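Local coordinates for protein ketosynthase (Streptomyces sp. MSC090213JE08, PDB 6KXD) that probably takes part in carbon-carbon bond formation during polyketide chain assembly, as part of a ketosynthase/chain length factor pair of a highly reducing type II polyketide synthase, at residues 97-102 / 235-240. Residues are numbered along the deposited sequence; the frame is centred on the assembly and turned at random.
Sequences GLLLDA and LFLVEQ
L98, in the last turn of helix 86-99, packs against L235 and L237 of strand 229-240. This is helix-on-sheet packing in a thiolase-type fold, within the N-terminal ketoacyl synthase region. L235 and L237 alternate with F236 along the strand. Their CB atoms point toward the helix, while that of F236 points away, and the F236 side chain touches S334, I337 and L341 of helix 332-344. At this point the strand has a helix on each face.

L98 carries most of the contact. Its CG lies anti to the backbone N (chi1 -171°), toward the strand. The two methyls lie over the backbone from L235 to L237. CD2 of L98 lies 4.0 Å from CB of L235. The same CD2 of L98 is 3.8 Å from the carbonyl O of F236. CD1 of L98 sits 4.0 Å from CB of L237. That CD1 of L98 is also 3.7 Å from the backbone N of L237. The side chains of L98 and L237 cross at about a right angle, and both methyls of L98 lie close to the CB of L237.

L99 plays a smaller part. Its CB does not aim at the strand, but the end of its side chain comes nearer. No hydrogen bond joins the two segments; leucine side chains meet each other and the strand backbone in a buried contact. Neighbouring strands extend the same packing: L98 also touches S26 of strand 20-29, and L98 and L99 both touch L201 of strand 199-206. V108 adds contacts to L99 and L237. CD2 of L99 is 4.2 Å from CD2 of L237.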
ATOM      1  N   GLY B  97       8.674  -1.704 -21.312  1.00 36.39           N
ATOM      2  CA  GLY B  97       9.942  -2.461 -21.437  1.00 40.41           C
ATOM      3  C   GLY B  97       9.760  -3.894 -20.988  1.00 41.61           C
ATOM      4  O   GLY B  97      10.385  -4.815 -21.510  1.00 40.94           O
ATOM      5  N   LEU B  98       8.899  -4.106 -19.986  1.00 38.03           N
ATOM      6  CA  LEU B  98       8.707  -5.404 -19.445  1.00 38.56           C
ATOM      7  C   LEU B  98       7.826  -6.254 -20.361  1.00 40.33           C
ATOM      8  O   LEU B  98       8.167  -7.369 -20.625  1.00 38.20           O
ATOM      9  CB  LEU B  98       8.092  -5.317 -18.060  1.00 38.59           C
ATOM     10  CG  LEU B  98       8.037  -6.639 -17.320  1.00 37.52           C
ATOM     11  CD1 LEU B  98       9.457  -7.090 -17.011  1.00 41.16           C
ATOM     12  CD2 LEU B  98       7.196  -6.493 -16.067  1.00 40.07           C
ATOM     13  N   LEU B  99       6.697  -5.701 -20.807  1.00 37.61           N
ATOM     14  CA  LEU B  99       5.680  -6.499 -21.482  1.00 40.65           C
ATOM     15  C   LEU B  99       5.835  -6.513 -23.010  1.00 38.34           C
ATOM     16  O   LEU B  99       5.269  -7.392 -23.650  1.00 39.99           O
ATOM     17  CB  LEU B  99       4.307  -5.960 -21.112  1.00 36.20           C
ATOM     18  CG  LEU B  99       4.017  -5.972 -19.622  1.00 39.12           C
ATOM     19  CD1 LEU B  99       2.631  -5.425 -19.401  1.00 42.09           C
ATOM     20  CD2 LEU B  99       4.179  -7.379 -19.049  1.00 41.82           C
ATOM     21  N   LEU B 100       6.481  -5.502 -23.552  1.00 38.11           N
ATOM     22  CA  LEU B 100       6.660  -5.382 -24.958  1.00 42.35           C
ATOM     23  C   LEU B 100       8.130  -5.623 -25.278  1.00 48.37           C
ATOM     24  O   LEU B 100       9.000  -5.431 -24.435  1.00 43.21           O
ATOM     25  CB  LEU B 100       6.271  -3.988 -25.406  1.00 41.75           C
ATOM     26  CG  LEU B 100       4.862  -3.535 -25.018  1.00 41.60           C
ATOM     27  CD1 LEU B 100       4.645  -2.107 -25.480  1.00 45.13           C
ATOM     28  CD2 LEU B 100       3.786  -4.476 -25.506  1.00 45.08           C
ATOM     29  N   ASP B 101       8.395  -5.987 -26.530  1.00 43.17           N
ATOM     30  CA  ASP B 101       9.773  -6.034 -26.994  1.00 45.59           C
ATOM     31  C   ASP B 101      10.142  -4.640 -27.493  1.00 37.77           C
ATOM     32  O   ASP B 101       9.371  -3.645 -27.389  1.00 41.75           O
ATOM     33  CB  ASP B 101       9.992  -7.166 -28.006  1.00 47.85           C
ATOM     34  CG  ASP B 101       9.362  -6.925 -29.361  1.00 48.04           C
ATOM     35  OD1 ASP B 101       8.961  -5.767 -29.638  1.00 47.28           O
ATOM     36  OD2 ASP B 101       9.210  -7.907 -30.099  1.00 53.80           O
ATOM     37  N   ALA B 102      11.341  -4.526 -28.076  1.00 46.47           N
ATOM     38  CA  ALA B 102      11.860  -3.254 -28.515  1.00 49.40           C
ATOM     39  C   ALA B 102      11.014  -2.673 -29.658  1.00 47.85           C
ATOM     40  O   ALA B 102      10.953  -1.486 -29.789  1.00 52.71           O
ATOM     41  CB  ALA B 102      13.331  -3.385 -28.882  1.00 50.29           C
ATOM     42  N   LEU B 235      11.031  -3.117 -12.739  1.00 34.14           N
ATOM     43  CA  LEU B 235       9.944  -4.051 -12.755  1.00 33.58           C
ATOM     44  C   LEU B 235      10.417  -5.431 -13.206  1.00 32.92           C
ATOM     45  O   LEU B 235      11.353  -5.514 -14.032  1.00 37.93           O
ATOM     46  CB  LEU B 235       8.865  -3.644 -13.758  1.00 38.51           C
ATOM     47  CG  LEU B 235       8.124  -2.339 -13.508  1.00 41.67           C
ATOM     48  CD1 LEU B 235       7.167  -2.103 -14.666  1.00 38.97           C
ATOM     49  CD2 LEU B 235       7.356  -2.388 -12.187  1.00 41.66           C
ATOM     50  N   PHE B 236       9.772  -6.435 -12.628  1.00 35.96           N
ATOM     51  CA  PHE B 236      10.019  -7.839 -12.866  1.00 36.12           C
ATOM     52  C   PHE B 236       8.744  -8.535 -13.277  1.00 38.90           C
ATOM     53  O   PHE B 236       7.656  -8.247 -12.746  1.00 36.33           O
ATOM     54  CB  PHE B 236      10.565  -8.512 -11.613  1.00 36.13           C
ATOM     55  CG  PHE B 236      11.706  -7.714 -11.103  1.00 35.69           C
ATOM     56  CD1 PHE B 236      12.937  -7.765 -11.763  1.00 36.98           C
ATOM     57  CD2 PHE B 236      11.521  -6.842 -10.053  1.00 36.45           C
ATOM     58  CE1 PHE B 236      13.989  -6.989 -11.319  1.00 37.32           C
ATOM     59  CE2 PHE B 236      12.552  -6.008  -9.657  1.00 39.08           C
ATOM     60  CZ  PHE B 236      13.782  -6.089 -10.299  1.00 42.83           C
ATOM     61  N   LEU B 237       8.890  -9.454 -14.235  1.00 34.74           N
ATOM     62  CA  LEU B 237       7.827 -10.350 -14.521  1.00 38.72           C
ATOM     63  C   LEU B 237       8.103 -11.612 -13.703  1.00 36.44           C
ATOM     64  O   LEU B 237       9.180 -12.231 -13.857  1.00 39.63           O
ATOM     65  CB  LEU B 237       7.792 -10.575 -16.040  1.00 39.33           C
ATOM     66  CG  LEU B 237       6.492 -11.205 -16.553  1.00 43.96           C
ATOM     67  CD1 LEU B 237       6.271 -12.557 -15.960  1.00 45.83           C
ATOM     68  CD2 LEU B 237       5.306 -10.320 -16.226  1.00 45.99           C
ATOM     69  N   VAL B 238       7.213 -11.958 -12.784  1.00 35.24           N
ATOM     70  CA  VAL B 238       7.331 -13.124 -11.931  1.00 35.52           C
ATOM     71  C   VAL B 238       6.274 -14.171 -12.304  1.00 38.02           C
ATOM     72  O   VAL B 238       5.106 -13.856 -12.485  1.00 37.17           O
ATOM     73  CB  VAL B 238       7.206 -12.731 -10.444  1.00 40.18           C
ATOM     74  CG1 VAL B 238       7.301 -13.921  -9.516  1.00 43.63           C
ATOM     75  CG2 VAL B 238       8.260 -11.676 -10.099  1.00 42.62           C
ATOM     76  N   GLU B 239       6.705 -15.424 -12.366  1.00 41.91           N
ATOM     77  CA  GLU B 239       5.841 -16.570 -12.707  1.00 43.27           C
ATOM     78  C   GLU B 239       6.152 -17.706 -11.736  1.00 46.01           C
ATOM     79  O   GLU B 239       7.124 -17.634 -10.978  1.00 44.57           O
ATOM     80  CB  GLU B 239       6.105 -17.027 -14.145  1.00 43.40           C
ATOM     81  CG  GLU B 239       6.274 -15.895 -15.111  1.00 46.16           C
ATOM     82  CD  GLU B 239       6.197 -16.330 -16.552  1.00 44.42           C
ATOM     83  OE1 GLU B 239       6.989 -15.833 -17.355  1.00 46.11           O
ATOM     84  OE2 GLU B 239       5.310 -17.186 -16.846  1.00 47.86           O
ATOM     85  N   GLN B 240       5.302 -18.732 -11.745  1.00 49.05           N
ATOM     86  CA  GLN B 240       5.535 -19.955 -10.999  1.00 51.55           C
ATOM     87  C   GLN B 240       6.477 -20.802 -11.849  1.00 45.55           C
ATOM     88  O   GLN B 240       6.349 -20.838 -13.097  1.00 46.77           O
ATOM     89  CB  GLN B 240       4.207 -20.655 -10.705  1.00 54.80           C
ATOM     90  CG  GLN B 240       3.166 -19.755 -10.066  1.00 65.39           C
ATOM     91  CD  GLN B 240       3.037 -19.993  -8.585  1.00 73.20           C
ATOM     92  OE1 GLN B 240       3.905 -19.641  -7.779  1.00 81.55           O
ATOM     93  NE2 GLN B 240       1.921 -20.597  -8.226  1.00 66.19           N
TER